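Local structure of periplasmic beta-glucosidase (Pseudomonas aeruginosa, 6R5T) at residues Asn270-Thr275 / Leu300-Ile305; Leu277-Gly282 / Asp311-Asp316; Asp370-Leu375 / Pro512-Leu517; Arg501-Leu506 / Gly526-Asn531. The protein probably hydrolyses terminal, non-reducing beta-D-glucosyl residues of glycosides in the periplasm, releasing beta-D-glucose, as a member of glycosyl hydrolase family 3. The protein carries 1 engineered substitution. All blocks are in the same frame, centred on the assembly; numbering follows the deposited sequence.

Contact 1: Asn270-Thr275 / Leu300-Ile305; sequences NERDAT and LAAGEI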
loop_
_atom_site.group_PDB
_atom_site.type_symbol
_atom_site.label_atom_id
_atom_site.label_comp_id
_atom_site.label_asym_id
_atom_site.label_seq_id
_atom_site.Cartn_x
_atom_site.Cartn_y
_atom_site.Cartn_z
ATOM N N ASN A 270 19.108 -10.723 -22.400
ATOM C CA ASN A 270 19.912 -11.964 -22.423
ATOM C C ASN A 270 20.837 -11.992 -21.217
ATOM O O ASN A 270 21.018 -10.957 -20.547
ATOM C CB ASN A 270 20.668 -12.099 -23.752
ATOM C CG ASN A 270 21.528 -10.906 -24.011
ATOM O OD1 ASN A 270 22.449 -10.624 -23.263
ATOM N ND2 ASN A 270 21.136 -10.112 -25.002
ATOM N N GLU A 271 21.459 -13.131 -20.975
ATOM C CA GLU A 271 22.323 -13.329 -19.786
ATOM C C GLU A 271 23.598 -12.475 -19.880
ATOM O O GLU A 271 24.164 -12.101 -18.877
ATOM C CB GLU A 271 22.700 -14.799 -19.689
ATOM C CG GLU A 271 21.561 -15.682 -19.294
ATOM C CD GLU A 271 22.025 -17.111 -19.099
ATOM O OE1 GLU A 271 23.273 -17.411 -19.248
ATOM O OE2 GLU A 271 21.182 -17.893 -18.758
ATOM N N ARG A 272 24.138 -12.266 -21.078
ATOM C CA ARG A 272 25.354 -11.462 -21.286
ATOM C C ARG A 272 25.120 -10.033 -20.791
ATOM O O ARG A 272 25.932 -9.486 -20.068
ATOM C CB ARG A 272 25.665 -11.491 -22.780
ATOM C CG ARG A 272 26.900 -10.735 -23.193
ATOM C CD ARG A 272 27.147 -10.982 -24.684
ATOM N NE ARG A 272 28.382 -10.310 -25.009
ATOM C CZ ARG A 272 29.350 -10.796 -25.804
ATOM N NH1 ARG A 272 29.228 -11.975 -26.413
ATOM N NH2 ARG A 272 30.434 -10.057 -25.987
ATOM N N ASP A 273 24.014 -9.443 -21.231
ATOM C CA ASP A 273 23.680 -8.043 -20.837
ATOM C C ASP A 273 23.352 -8.022 -19.344
ATOM O O ASP A 273 23.751 -7.080 -18.684
ATOM C CB ASP A 273 22.544 -7.505 -21.701
ATOM C CG ASP A 273 22.958 -7.284 -23.147
ATOM O OD1 ASP A 273 24.196 -7.225 -23.417
ATOM O OD2 ASP A 273 22.051 -7.208 -24.011
ATOM N N ALA A 274 22.708 -9.051 -18.800
ATOM C CA ALA A 274 22.438 -9.066 -17.345
ATOM C C ALA A 274 23.742 -9.051 -16.547
ATOM O O ALA A 274 23.909 -8.289 -15.544
ATOM C CB ALA A 274 21.578 -10.242 -17.005
ATOM N N THR A 275 24.726 -9.857 -16.991
ATOM C CA THR A 275 26.011 -9.952 -16.291
ATOM C C THR A 275 26.713 -8.581 -16.298
ATOM O O THR A 275 27.258 -8.135 -15.264
ATOM C CB THR A 275 26.874 -11.014 -16.993
ATOM O OG1 THR A 275 26.201 -12.272 -16.929
ATOM C CG2 THR A 275 28.225 -11.103 -16.343
ATOM N N LEU A 300 34.538 -8.817 -21.396
ATOM C CA LEU A 300 35.800 -8.058 -21.289
ATOM C C LEU A 300 36.464 -7.978 -22.681
ATOM O O LEU A 300 36.877 -6.862 -23.088
ATOM C CB LEU A 300 36.724 -8.744 -20.296
ATOM C CG LEU A 300 38.069 -8.017 -20.123
ATOM C CD1 LEU A 300 37.932 -6.587 -19.593
ATOM C CD2 LEU A 300 38.983 -8.792 -19.199
ATOM N N ALA A 301 36.492 -9.101 -23.389
ATOM C CA ALA A 301 37.138 -9.205 -24.731
ATOM C C ALA A 301 36.452 -8.261 -25.726
ATOM O O ALA A 301 37.142 -7.695 -26.596
ATOM C CB ALA A 301 37.099 -10.645 -25.173
ATOM N N ALA A 302 35.142 -8.061 -25.596
ATOM C CA ALA A 302 34.349 -7.158 -26.466
ATOM C C ALA A 302 34.453 -5.691 -26.017
ATOM O O ALA A 302 33.859 -4.837 -26.675
ATOM C CB ALA A 302 32.920 -7.631 -26.513
ATOM N N GLY A 303 35.136 -5.384 -24.908
ATOM C CA GLY A 303 35.225 -4.013 -24.376
ATOM C C GLY A 303 33.908 -3.572 -23.748
ATOM O O GLY A 303 33.728 -2.353 -23.591
ATOM N N GLU A 304 33.033 -4.496 -23.360
ATOM C CA GLU A 304 31.694 -4.128 -22.781
ATOM C C GLU A 304 31.823 -3.899 -21.261
ATOM O O GLU A 304 30.947 -3.237 -20.665
ATOM C CB GLU A 304 30.647 -5.191 -23.070
ATOM C CG GLU A 304 30.379 -5.375 -24.547
ATOM C CD GLU A 304 29.381 -6.488 -24.807
ATOM O OE1 GLU A 304 29.784 -7.665 -24.914
ATOM O OE2 GLU A 304 28.184 -6.176 -24.825
ATOM N N ILE A 305 32.861 -4.425 -20.637
ATOM C CA ILE A 305 33.251 -4.117 -19.228
ATOM C C ILE A 305 34.739 -3.801 -19.232
ATOM O O ILE A 305 35.407 -4.052 -20.278
ATOM C CB ILE A 305 32.908 -5.266 -18.249
ATOM C CG1 ILE A 305 33.689 -6.529 -18.584
ATOM C CG2 ILE A 305 31.409 -5.577 -18.221
ATOM C CD1 ILE A 305 33.588 -7.663 -17.607
HETATM O O HOH W 1 26.442 -6.249 -22.743
#
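Arg272, in the first turn of helix 271-281, reaches across to Glu304, just beyond the end of helix 291-301. From CB the arginine runs out almost straight: CG stands anti to the backbone N (chi1 -179°) and the chain stays extended through CD to NE, its flank touching Leu299 of the second helix. NE is the first atom to engage the carboxylate, donating to Glu304 OE1 at 3.0 Å on the lone pair that faces the other oxygen. At CZ the guanidinium fans out, and NH2 gives a second bond to the same oxygen, NH2 to Glu304 OE1 being 2.7 Å. This grip is side-on, with OE1 lying near the guanidinium plane, although the carboxylate plane is turned 36° from it. NH2 also brushes the methyl of Ala302, 3.5 Å from Ala302 CB, at the same in-plane edge.

The two backbones belong to helix ends on the outer surface of the family 3 N-terminal domain, whose fold is of the TIM-barrel type. Asn270 is the N-cap of the first helix, its OD1 taking the N-H of Asp273 at 2.8 Å, and Gly303 closes the other helix in a Schellman motif.

Glu304 OE2, which the arginine leaves aside, shares a water with Asp273 OD1. Asp273 OD1 and Glu304 OE2 lie 4.4 Å apart, close enough for one water to bridge them; it lies 2.7 Å from Glu304 OE2 and appears to donate to both. One glutamate thus has its oxygens served by different partners, and the water and the arginine probably offset the proximity of two negative charges.

Contact 2: Leu277-Gly282 / Asp311-Asp316; sequences LAIQAG and DRACRD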
loop_
_atom_site.group_PDB
_atom_site.type_symbol
_atom_site.label_atom_id
_atom_site.label_comp_id
_atom_site.label_asym_id
_atom_site.label_seq_id
_atom_site.Cartn_x
_atom_site.Cartn_y
_atom_site.Cartn_z
ATOM N N LEU A 277 25.367 -5.595 -16.548
ATOM C CA LEU A 277 24.645 -4.646 -15.655
ATOM C C LEU A 277 25.035 -4.913 -14.203
ATOM O O LEU A 277 25.302 -3.961 -13.485
ATOM C CB LEU A 277 23.145 -4.782 -15.851
ATOM C CG LEU A 277 22.609 -4.289 -17.180
ATOM C CD1 LEU A 277 21.135 -4.616 -17.329
ATOM C CD2 LEU A 277 22.850 -2.801 -17.337
ATOM N N ALA A 278 25.052 -6.165 -13.771
ATOM C CA ALA A 278 25.316 -6.494 -12.351
ATOM C C ALA A 278 26.749 -6.117 -11.960
ATOM O O ALA A 278 26.960 -5.470 -10.954
ATOM C CB ALA A 278 25.048 -7.945 -12.120
ATOM N N ILE A 279 27.750 -6.496 -12.749
ATOM C CA ILE A 279 29.145 -6.250 -12.304
ATOM C C ILE A 279 29.421 -4.746 -12.340
ATOM O O ILE A 279 30.067 -4.242 -11.413
ATOM C CB ILE A 279 30.185 -7.094 -13.084
ATOM C CG1 ILE A 279 31.468 -7.107 -12.228
ATOM C CG2 ILE A 279 30.341 -6.595 -14.507
ATOM C CD1 ILE A 279 32.491 -8.142 -12.539
ATOM N N GLN A 280 28.898 -4.025 -13.327
ATOM C CA GLN A 280 29.174 -2.570 -13.425
ATOM C C GLN A 280 28.374 -1.805 -12.364
ATOM O O GLN A 280 28.854 -0.735 -11.899
ATOM C CB GLN A 280 28.953 -2.085 -14.849
ATOM C CG GLN A 280 29.967 -2.724 -15.798
ATOM C CD GLN A 280 30.276 -1.848 -16.987
ATOM O OE1 GLN A 280 31.464 -1.527 -17.234
ATOM N NE2 GLN A 280 29.230 -1.494 -17.724
ATOM N N ALA A 281 27.245 -2.335 -11.918
ATOM C CA ALA A 281 26.484 -1.695 -10.842
ATOM C C ALA A 281 27.201 -1.776 -9.509
ATOM O O ALA A 281 27.087 -0.840 -8.710
ATOM C CB ALA A 281 25.097 -2.278 -10.771
ATOM N N GLY A 282 27.970 -2.830 -9.318
ATOM C CA GLY A 282 28.747 -3.026 -8.091
ATOM C C GLY A 282 28.472 -4.338 -7.391
ATOM O O GLY A 282 28.838 -4.429 -6.204
ATOM N N ASP A 311 38.678 -6.632 -11.387
ATOM C CA ASP A 311 39.672 -6.458 -10.310
ATOM C C ASP A 311 38.990 -6.014 -9.012
ATOM O O ASP A 311 39.438 -6.455 -7.934
ATOM C CB ASP A 311 40.775 -5.491 -10.716
ATOM C CG ASP A 311 41.738 -6.071 -11.748
ATOM O OD1 ASP A 311 41.691 -7.292 -11.982
ATOM O OD2 ASP A 311 42.534 -5.258 -12.307
ATOM N N ARG A 312 37.991 -5.134 -9.103
ATOM C CA ARG A 312 37.302 -4.585 -7.904
ATOM C C ARG A 312 36.637 -5.754 -7.196
ATOM O O ARG A 312 36.810 -5.895 -5.979
ATOM C CB ARG A 312 36.242 -3.574 -8.340
ATOM C CG ARG A 312 35.433 -2.991 -7.190
ATOM C CD ARG A 312 34.082 -2.511 -7.719
ATOM N NE ARG A 312 33.161 -3.672 -7.758
ATOM C CZ ARG A 312 32.401 -4.015 -8.794
ATOM N NH1 ARG A 312 32.438 -3.291 -9.918
ATOM N NH2 ARG A 312 31.604 -5.072 -8.691
ATOM N N ALA A 313 35.935 -6.571 -7.970
ATOM C CA ALA A 313 35.099 -7.679 -7.478
ATOM C C ALA A 313 36.000 -8.706 -6.809
ATOM O O ALA A 313 35.767 -9.144 -5.672
ATOM C CB ALA A 313 34.279 -8.236 -8.592
ATOM N N CYS A 314 37.098 -9.082 -7.494
ATOM C CA CYS A 314 38.047 -10.068 -6.960
ATOM C C CYS A 314 38.737 -9.552 -5.692
ATOM O O CYS A 314 38.820 -10.288 -4.710
ATOM C CB CYS A 314 39.064 -10.374 -8.050
ATOM S SG CYS A 314 40.235 -11.640 -7.508
ATOM N N ARG A 315 39.189 -8.297 -5.679
ATOM C CA ARG A 315 39.835 -7.724 -4.502
ATOM C C ARG A 315 38.901 -7.823 -3.294
ATOM O O ARG A 315 39.351 -8.182 -2.230
ATOM C CB ARG A 315 40.253 -6.272 -4.724
ATOM C CG ARG A 315 40.815 -5.570 -3.499
ATOM C CD ARG A 315 39.719 -4.820 -2.701
ATOM N NE ARG A 315 40.130 -4.501 -1.337
ATOM C CZ ARG A 315 39.315 -4.315 -0.298
ATOM N NH1 ARG A 315 37.994 -4.431 -0.413
ATOM N NH2 ARG A 315 39.836 -4.056 0.888
ATOM N N ASP A 316 37.611 -7.574 -3.501
ATOM C CA ASP A 316 36.664 -7.617 -2.376
ATOM C C ASP A 316 36.542 -9.044 -1.849
ATOM O O ASP A 316 36.448 -9.222 -0.614
ATOM C CB ASP A 316 35.325 -7.002 -2.792
ATOM C CG ASP A 316 35.330 -5.508 -3.030
ATOM O OD1 ASP A 316 36.339 -4.866 -2.681
ATOM O OD2 ASP A 316 34.316 -5.005 -3.608
#
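The guanidinium of Arg312 clamps the carbonyl oxygen of Ile279 end-on, and this is the tight part of the contact. NH1 donates to Ile279 O at 3.0 Å and NH2 to the same oxygen at 3.2 Å, the NH2 bond lying in the carbonyl plane on a lone pair and the NH1 bond tilted from it. Ile279 O sits close to the guanidinium plane, at its edge, while Gly282 CA rests 3.5 Å above one face, nearer the edge of the group than its middle. A bend at chi3 (84°) turns the arginine chain so that both terminal nitrogens meet the helix end. NH2 has a further partner, a salt bridge to Asp284, which helps to fix the rotation of the group.

The carbonyl gripped here belongs to the last turn of helix 271-281, which ends in a Schellman motif with Gly282, at positive phi, as its C-prime residue. In this TIM-barrel-type domain, the helix leads into strand 286-287, and helix 307-323, which bears Arg312, packs beside it. Placed at this C-terminal end, the positive guanidinium probably interacts favourably with the helix dipole.

Packing is looser on the apolar flank. The side chains of Ile279 and Arg312 lie alongside, pointing opposite ways, with Ile279 CG1 4.1 Å from Arg312 NH2, and Ile279 CD1 reaches only to 4.3 Å from Ala313 CB. Tyr292 and Leu296 of helix 291-301 also touch the isoleucine, whereas Arg312 itself remains partly exposed to solvent.

Contact 3: Asp370-Leu375 / Pro512-Leu517; sequences DGLLPL and PLVLVL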
loop_
_atom_site.group_PDB
_atom_site.type_symbol
_atom_site.label_atom_id
_atom_site.label_comp_id
_atom_site.label_asym_id
_atom_site.label_seq_id
_atom_site.Cartn_x
_atom_site.Cartn_y
_atom_site.Cartn_z
ATOM N N ASP A 370 -8.559 -10.318 34.908
ATOM C CA ASP A 370 -8.816 -10.641 36.337
ATOM C C ASP A 370 -7.694 -11.548 36.855
ATOM O O ASP A 370 -7.940 -12.413 37.663
ATOM C CB ASP A 370 -10.224 -11.224 36.460
ATOM C CG ASP A 370 -11.350 -10.212 36.168
ATOM O OD1 ASP A 370 -11.142 -8.968 36.298
ATOM O OD2 ASP A 370 -12.452 -10.652 35.787
ATOM N N GLY A 371 -6.462 -11.346 36.400
ATOM C CA GLY A 371 -5.314 -12.082 36.960
ATOM C C GLY A 371 -5.386 -13.580 36.727
ATOM O O GLY A 371 -4.839 -14.324 37.547
ATOM N N LEU A 372 -5.964 -14.046 35.623
ATOM C CA LEU A 372 -5.958 -15.496 35.298
ATOM C C LEU A 372 -4.518 -16.018 35.232
ATOM O O LEU A 372 -4.219 -17.077 35.846
ATOM C CB LEU A 372 -6.680 -15.732 33.983
ATOM C CG LEU A 372 -6.711 -17.174 33.494
ATOM C CD1 LEU A 372 -7.296 -18.108 34.561
ATOM C CD2 LEU A 372 -7.445 -17.246 32.185
ATOM N N LEU A 373 -3.627 -15.302 34.542
ATOM C CA LEU A 373 -2.206 -15.639 34.549
ATOM C C LEU A 373 -1.559 -14.848 35.659
ATOM O O LEU A 373 -1.911 -13.690 35.914
ATOM C CB LEU A 373 -1.552 -15.329 33.192
ATOM C CG LEU A 373 -2.108 -16.103 32.006
ATOM C CD1 LEU A 373 -1.356 -15.689 30.752
ATOM C CD2 LEU A 373 -2.018 -17.607 32.235
ATOM N N PRO A 374 -0.533 -15.386 36.327
ATOM C CA PRO A 374 -0.003 -16.721 36.073
ATOM C C PRO A 374 -0.862 -17.850 36.674
ATOM O O PRO A 374 -1.509 -17.647 37.689
ATOM C CB PRO A 374 1.350 -16.688 36.753
ATOM C CG PRO A 374 1.190 -15.684 37.883
ATOM C CD PRO A 374 0.226 -14.649 37.348
ATOM N N LEU A 375 -0.824 -18.990 36.031
ATOM C CA LEU A 375 -1.497 -20.241 36.472
ATOM C C LEU A 375 -0.754 -20.857 37.660
ATOM O O LEU A 375 0.442 -20.742 37.783
ATOM C CB LEU A 375 -1.510 -21.250 35.330
ATOM C CG LEU A 375 -2.198 -20.815 34.028
ATOM C CD1 LEU A 375 -2.091 -21.911 33.006
ATOM C CD2 LEU A 375 -3.613 -20.405 34.257
ATOM N N PRO A 512 -12.185 -21.094 31.501
ATOM C CA PRO A 512 -11.211 -20.023 31.290
ATOM C C PRO A 512 -10.350 -20.363 30.060
ATOM O O PRO A 512 -9.946 -21.511 29.936
ATOM C CB PRO A 512 -10.393 -19.998 32.573
ATOM C CG PRO A 512 -11.342 -20.547 33.616
ATOM C CD PRO A 512 -12.162 -21.590 32.892
ATOM N N LEU A 513 -10.161 -19.394 29.165
ATOM C CA LEU A 513 -9.505 -19.670 27.867
ATOM C C LEU A 513 -8.235 -18.833 27.762
ATOM O O LEU A 513 -8.362 -17.577 27.660
ATOM C CB LEU A 513 -10.485 -19.356 26.757
ATOM C CG LEU A 513 -10.000 -19.515 25.324
ATOM C CD1 LEU A 513 -9.505 -20.933 25.038
ATOM C CD2 LEU A 513 -11.071 -19.099 24.320
ATOM N N VAL A 514 -7.092 -19.493 27.750
ATOM C CA VAL A 514 -5.769 -18.849 27.617
ATOM C C VAL A 514 -5.305 -19.111 26.180
ATOM O O VAL A 514 -5.224 -20.257 25.799
ATOM C CB VAL A 514 -4.726 -19.389 28.607
ATOM C CG1 VAL A 514 -3.368 -18.791 28.350
ATOM C CG2 VAL A 514 -5.127 -19.164 30.048
ATOM N N LEU A 515 -5.040 -18.055 25.403
ATOM C CA LEU A 515 -4.497 -18.257 24.051
ATOM C C LEU A 515 -2.996 -18.101 24.078
ATOM O O LEU A 515 -2.477 -17.083 24.560
ATOM C CB LEU A 515 -5.068 -17.216 23.096
ATOM C CG LEU A 515 -6.541 -17.181 22.853
ATOM C CD1 LEU A 515 -6.785 -16.357 21.606
ATOM C CD2 LEU A 515 -7.145 -18.564 22.757
ATOM N N VAL A 516 -2.321 -19.120 23.582
ATOM C CA VAL A 516 -0.874 -19.092 23.323
ATOM C C VAL A 516 -0.708 -19.003 21.810
ATOM O O VAL A 516 -1.049 -19.940 21.088
ATOM C CB VAL A 516 -0.149 -20.320 23.915
ATOM C CG1 VAL A 516 1.296 -20.317 23.479
ATOM C CG2 VAL A 516 -0.270 -20.379 25.417
ATOM N N LEU A 517 -0.297 -17.836 21.327
ATOM C CA LEU A 517 -0.284 -17.550 19.885
ATOM C C LEU A 517 1.120 -17.825 19.345
ATOM O O LEU A 517 2.117 -17.344 19.950
ATOM C CB LEU A 517 -0.550 -16.061 19.696
ATOM C CG LEU A 517 -1.912 -15.504 20.063
ATOM C CD1 LEU A 517 -1.939 -14.028 19.634
ATOM C CD2 LEU A 517 -3.032 -16.303 19.434
#
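The pyrrolidine of Pro512 is the one ring engaged here, and it meets Leu372 through a single carbon: CB lies 4.1 Å from Leu372 CD1 and 4.1 Å from Leu372 CD2. The two methyls of the leucine fork therefore reach the same ring carbon, with the leucine side chain crossing the proline at about a right angle. No aromatic, amide or charged plane takes part in the contact, and no hydrogen bond spans the two segments; everything that meets is saturated carbon.

The closer approach lies two residues further along, at Val514, where Leu372 CD2 comes to 3.7 Å from Val514 CG2. Leu372 can touch both residues because a chi1 of 178° points its CG away from the backbone N and carries the fork out toward the strand. Val514 CG2 is shared, for Leu373 CD2 approaches it at 4.1 Å from the next residue of the loop. Two successive leucines thus converge on one valine methyl, their CD2 atoms reaching it from directions about a right angle apart. The peptide bond that links Leu373 to Pro374 is cis, and Leu373 N is tied to the side chain of Asn368.

Segment 370-375 is the connection from the edge strand 364-368 to strand 380-384 of the mixed sheet in the family 3 C-terminal domain. It lies against the beginning of strand 513-518, which runs inside that sheet between strands 472-478 and 534-537. Leu553 of helix 545-553 touches both Leu373 and Val514, so the helix packs against this loop and the strand together.

Contact 4: Arg501-Leu506 / Gly526-Asn531; sequences RLLKAL and GWEQEN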
loop_
_atom_site.group_PDB
_atom_site.type_symbol
_atom_site.label_atom_id
_atom_site.label_comp_id
_atom_site.label_asym_id
_atom_site.label_seq_id
_atom_site.Cartn_x
_atom_site.Cartn_y
_atom_site.Cartn_z
ATOM N N ARG A 501 -12.746 -21.320 14.442
ATOM C CA ARG A 501 -13.959 -22.138 14.726
ATOM C C ARG A 501 -13.734 -22.886 16.042
ATOM O O ARG A 501 -14.669 -22.946 16.898
ATOM C CB ARG A 501 -14.172 -23.099 13.562
ATOM C CG ARG A 501 -15.457 -23.895 13.686
ATOM C CD ARG A 501 -15.602 -24.731 12.426
ATOM N NE ARG A 501 -16.808 -25.543 12.536
ATOM C CZ ARG A 501 -17.074 -26.606 11.776
ATOM N NH1 ARG A 501 -16.196 -27.038 10.890
ATOM N NH2 ARG A 501 -18.197 -27.274 11.973
ATOM N N LEU A 502 -12.565 -23.477 16.212
ATOM C CA LEU A 502 -12.145 -24.168 17.464
ATOM C C LEU A 502 -12.263 -23.214 18.656
ATOM O O LEU A 502 -12.841 -23.553 19.716
ATOM C CB LEU A 502 -10.723 -24.733 17.290
ATOM C CG LEU A 502 -10.043 -25.280 18.529
ATOM C CD1 LEU A 502 -10.801 -26.503 19.029
ATOM C CD2 LEU A 502 -8.597 -25.608 18.216
ATOM N N LEU A 503 -11.674 -22.008 18.528
ATOM C CA LEU A 503 -11.670 -21.048 19.652
ATOM C C LEU A 503 -13.116 -20.667 19.993
ATOM O O LEU A 503 -13.393 -20.570 21.189
ATOM C CB LEU A 503 -10.896 -19.788 19.250
ATOM C CG LEU A 503 -9.383 -19.949 19.096
ATOM C CD1 LEU A 503 -8.776 -18.583 18.816
ATOM C CD2 LEU A 503 -8.729 -20.570 20.294
ATOM N N LYS A 504 -13.981 -20.453 19.018
ATOM C CA LYS A 504 -15.379 -20.032 19.310
ATOM C C LYS A 504 -16.067 -21.168 20.075
ATOM O O LYS A 504 -16.809 -20.916 21.052
ATOM C CB LYS A 504 -16.137 -19.679 18.046
ATOM C CG LYS A 504 -15.730 -18.315 17.486
ATOM C CD LYS A 504 -16.330 -17.941 16.150
ATOM C CE LYS A 504 -15.626 -16.705 15.607
ATOM N NZ LYS A 504 -16.390 -16.038 14.527
ATOM N N ALA A 505 -15.840 -22.395 19.647
ATOM C CA ALA A 505 -16.468 -23.559 20.329
ATOM C C ALA A 505 -15.896 -23.714 21.727
ATOM O O ALA A 505 -16.658 -23.982 22.687
ATOM C CB ALA A 505 -16.288 -24.797 19.474
ATOM N N LEU A 506 -14.589 -23.509 21.916
ATOM C CA LEU A 506 -13.974 -23.619 23.256
ATOM C C LEU A 506 -14.547 -22.517 24.155
ATOM O O LEU A 506 -14.797 -22.761 25.345
ATOM C CB LEU A 506 -12.452 -23.519 23.155
ATOM C CG LEU A 506 -11.760 -24.718 22.531
ATOM C CD1 LEU A 506 -10.311 -24.372 22.256
ATOM C CD2 LEU A 506 -11.838 -25.951 23.427
ATOM N N GLY A 526 -9.191 -9.139 16.828
ATOM C CA GLY A 526 -10.300 -8.420 17.490
ATOM C C GLY A 526 -11.194 -9.383 18.264
ATOM O O GLY A 526 -11.556 -9.033 19.390
ATOM N N TRP A 527 -11.572 -10.530 17.692
ATOM C CA TRP A 527 -12.477 -11.476 18.410
ATOM C C TRP A 527 -11.748 -11.976 19.646
ATOM O O TRP A 527 -12.335 -12.087 20.740
ATOM C CB TRP A 527 -12.911 -12.643 17.524
ATOM C CG TRP A 527 -13.804 -13.616 18.231
ATOM C CD1 TRP A 527 -15.175 -13.635 18.196
ATOM C CD2 TRP A 527 -13.415 -14.714 19.060
ATOM N NE1 TRP A 527 -15.653 -14.666 18.962
ATOM C CE2 TRP A 527 -14.605 -15.306 19.547
ATOM C CE3 TRP A 527 -12.193 -15.208 19.484
ATOM C CZ2 TRP A 527 -14.570 -16.412 20.389
ATOM C CZ3 TRP A 527 -12.160 -16.278 20.342
ATOM C CH2 TRP A 527 -13.345 -16.873 20.775
ATOM N N GLU A 528 -10.475 -12.297 19.475
ATOM C CA GLU A 528 -9.659 -12.857 20.580
ATOM C C GLU A 528 -9.540 -11.846 21.727
ATOM O O GLU A 528 -9.683 -12.207 22.910
ATOM C CB GLU A 528 -8.295 -13.292 20.037
ATOM C CG GLU A 528 -8.378 -14.431 19.039
ATOM C CD GLU A 528 -8.816 -14.076 17.613
ATOM O OE1 GLU A 528 -9.010 -12.868 17.263
ATOM O OE2 GLU A 528 -9.040 -15.014 16.803
ATOM N N GLN A 529 -9.260 -10.589 21.395
ATOM C CA GLN A 529 -9.109 -9.557 22.448
ATOM C C GLN A 529 -10.458 -9.394 23.211
ATOM O O GLN A 529 -10.439 -9.039 24.399
ATOM C CB GLN A 529 -8.608 -8.260 21.816
ATOM C CG GLN A 529 -8.523 -7.086 22.799
ATOM C CD GLN A 529 -7.588 -7.288 23.965
ATOM O OE1 GLN A 529 -6.633 -8.049 23.903
ATOM N NE2 GLN A 529 -7.894 -6.612 25.069
ATOM N N GLU A 530 -11.586 -9.589 22.551
ATOM C CA GLU A 530 -12.907 -9.451 23.209
ATOM C C GLU A 530 -13.211 -10.704 24.054
ATOM O O GLU A 530 -13.808 -10.563 25.157
ATOM C CB GLU A 530 -13.952 -9.210 22.146
ATOM C CG GLU A 530 -15.326 -8.898 22.695
ATOM C CD GLU A 530 -15.376 -7.761 23.707
ATOM O OE1 GLU A 530 -16.179 -7.890 24.652
ATOM O OE2 GLU A 530 -14.646 -6.737 23.548
ATOM N N ASN A 531 -12.819 -11.889 23.606
ATOM C CA ASN A 531 -13.385 -13.140 24.165
ATOM C C ASN A 531 -12.374 -13.961 24.962
ATOM O O ASN A 531 -12.776 -14.747 25.847
ATOM C CB ASN A 531 -13.965 -13.980 23.033
ATOM C CG ASN A 531 -15.226 -13.361 22.510
ATOM O OD1 ASN A 531 -16.266 -13.545 23.141
ATOM N ND2 ASN A 531 -15.179 -12.600 21.424
#
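A trans chi1 (179°) sends the indole of Trp527 toward the neighbouring helix, while Lys504, with CG anti to its carbonyl carbon (chi1 -76°) and the chain extended beyond, lays its methylenes along the ring. The two helices belong to successive beta-alpha-beta crossovers of the C-terminal domain sheet: helix 497-508 leads into strand 513-518 and helix 526-531 follows it. They run nearly parallel, 16° apart, with their axes 11.6 Å from each other, and a tryptophan side chain fills much of that distance.

Lys504 covers one face of the indole. Its CG lies 3.7 Å from Trp527 CZ2, and CE stands over the five-membered ring, 4.1 Å from the centroid, in a CH-pi contact. The ammonium lies farther along, so the cation-pi component between Lys504 NZ and the ring is off-centre. At the six-membered end Leu503 CB packs 3.9 Å from Trp527 CZ3. Leu503 also turns inward, and its side chain crosses the bent Glu528 at about a right angle, with Leu503 CD1 4.1 Å from Glu528 OE2; both residues touch Leu515 of the strand beneath, joining the helices to the sheet.

The opposite indole face is occupied from within helix 526-531. Asn531 folds back there, placing ND2 3.2 Å above the ring plane, displaced from the ring centre, and ND2 donates to Trp527 O at 3.0 Å, an oxygen that also accepts from Asn531 N.

In the fold
Following the chain from the N terminus, contact 1 closes the excursion through strand 286-287 and helix 291-301. Contact 2 opens before that closure and ends after it, so the two cross; they lie 13 Å apart between centres, both use helix 271-281 and tie it to the two helices that follow strand 286-287. Contacts 3 and 4, in the family 3 C-terminal domain, lie on the opposite side of the chain's centre. Contact 3 spans more than a hundred residues, bringing the early loop 370-375 to strand 513-518. Contact 4 opens within that span and closes beyond it, so these also cross, and they meet at strand 513-518. Contacts 1 and 3 are 63 Å apart between centres.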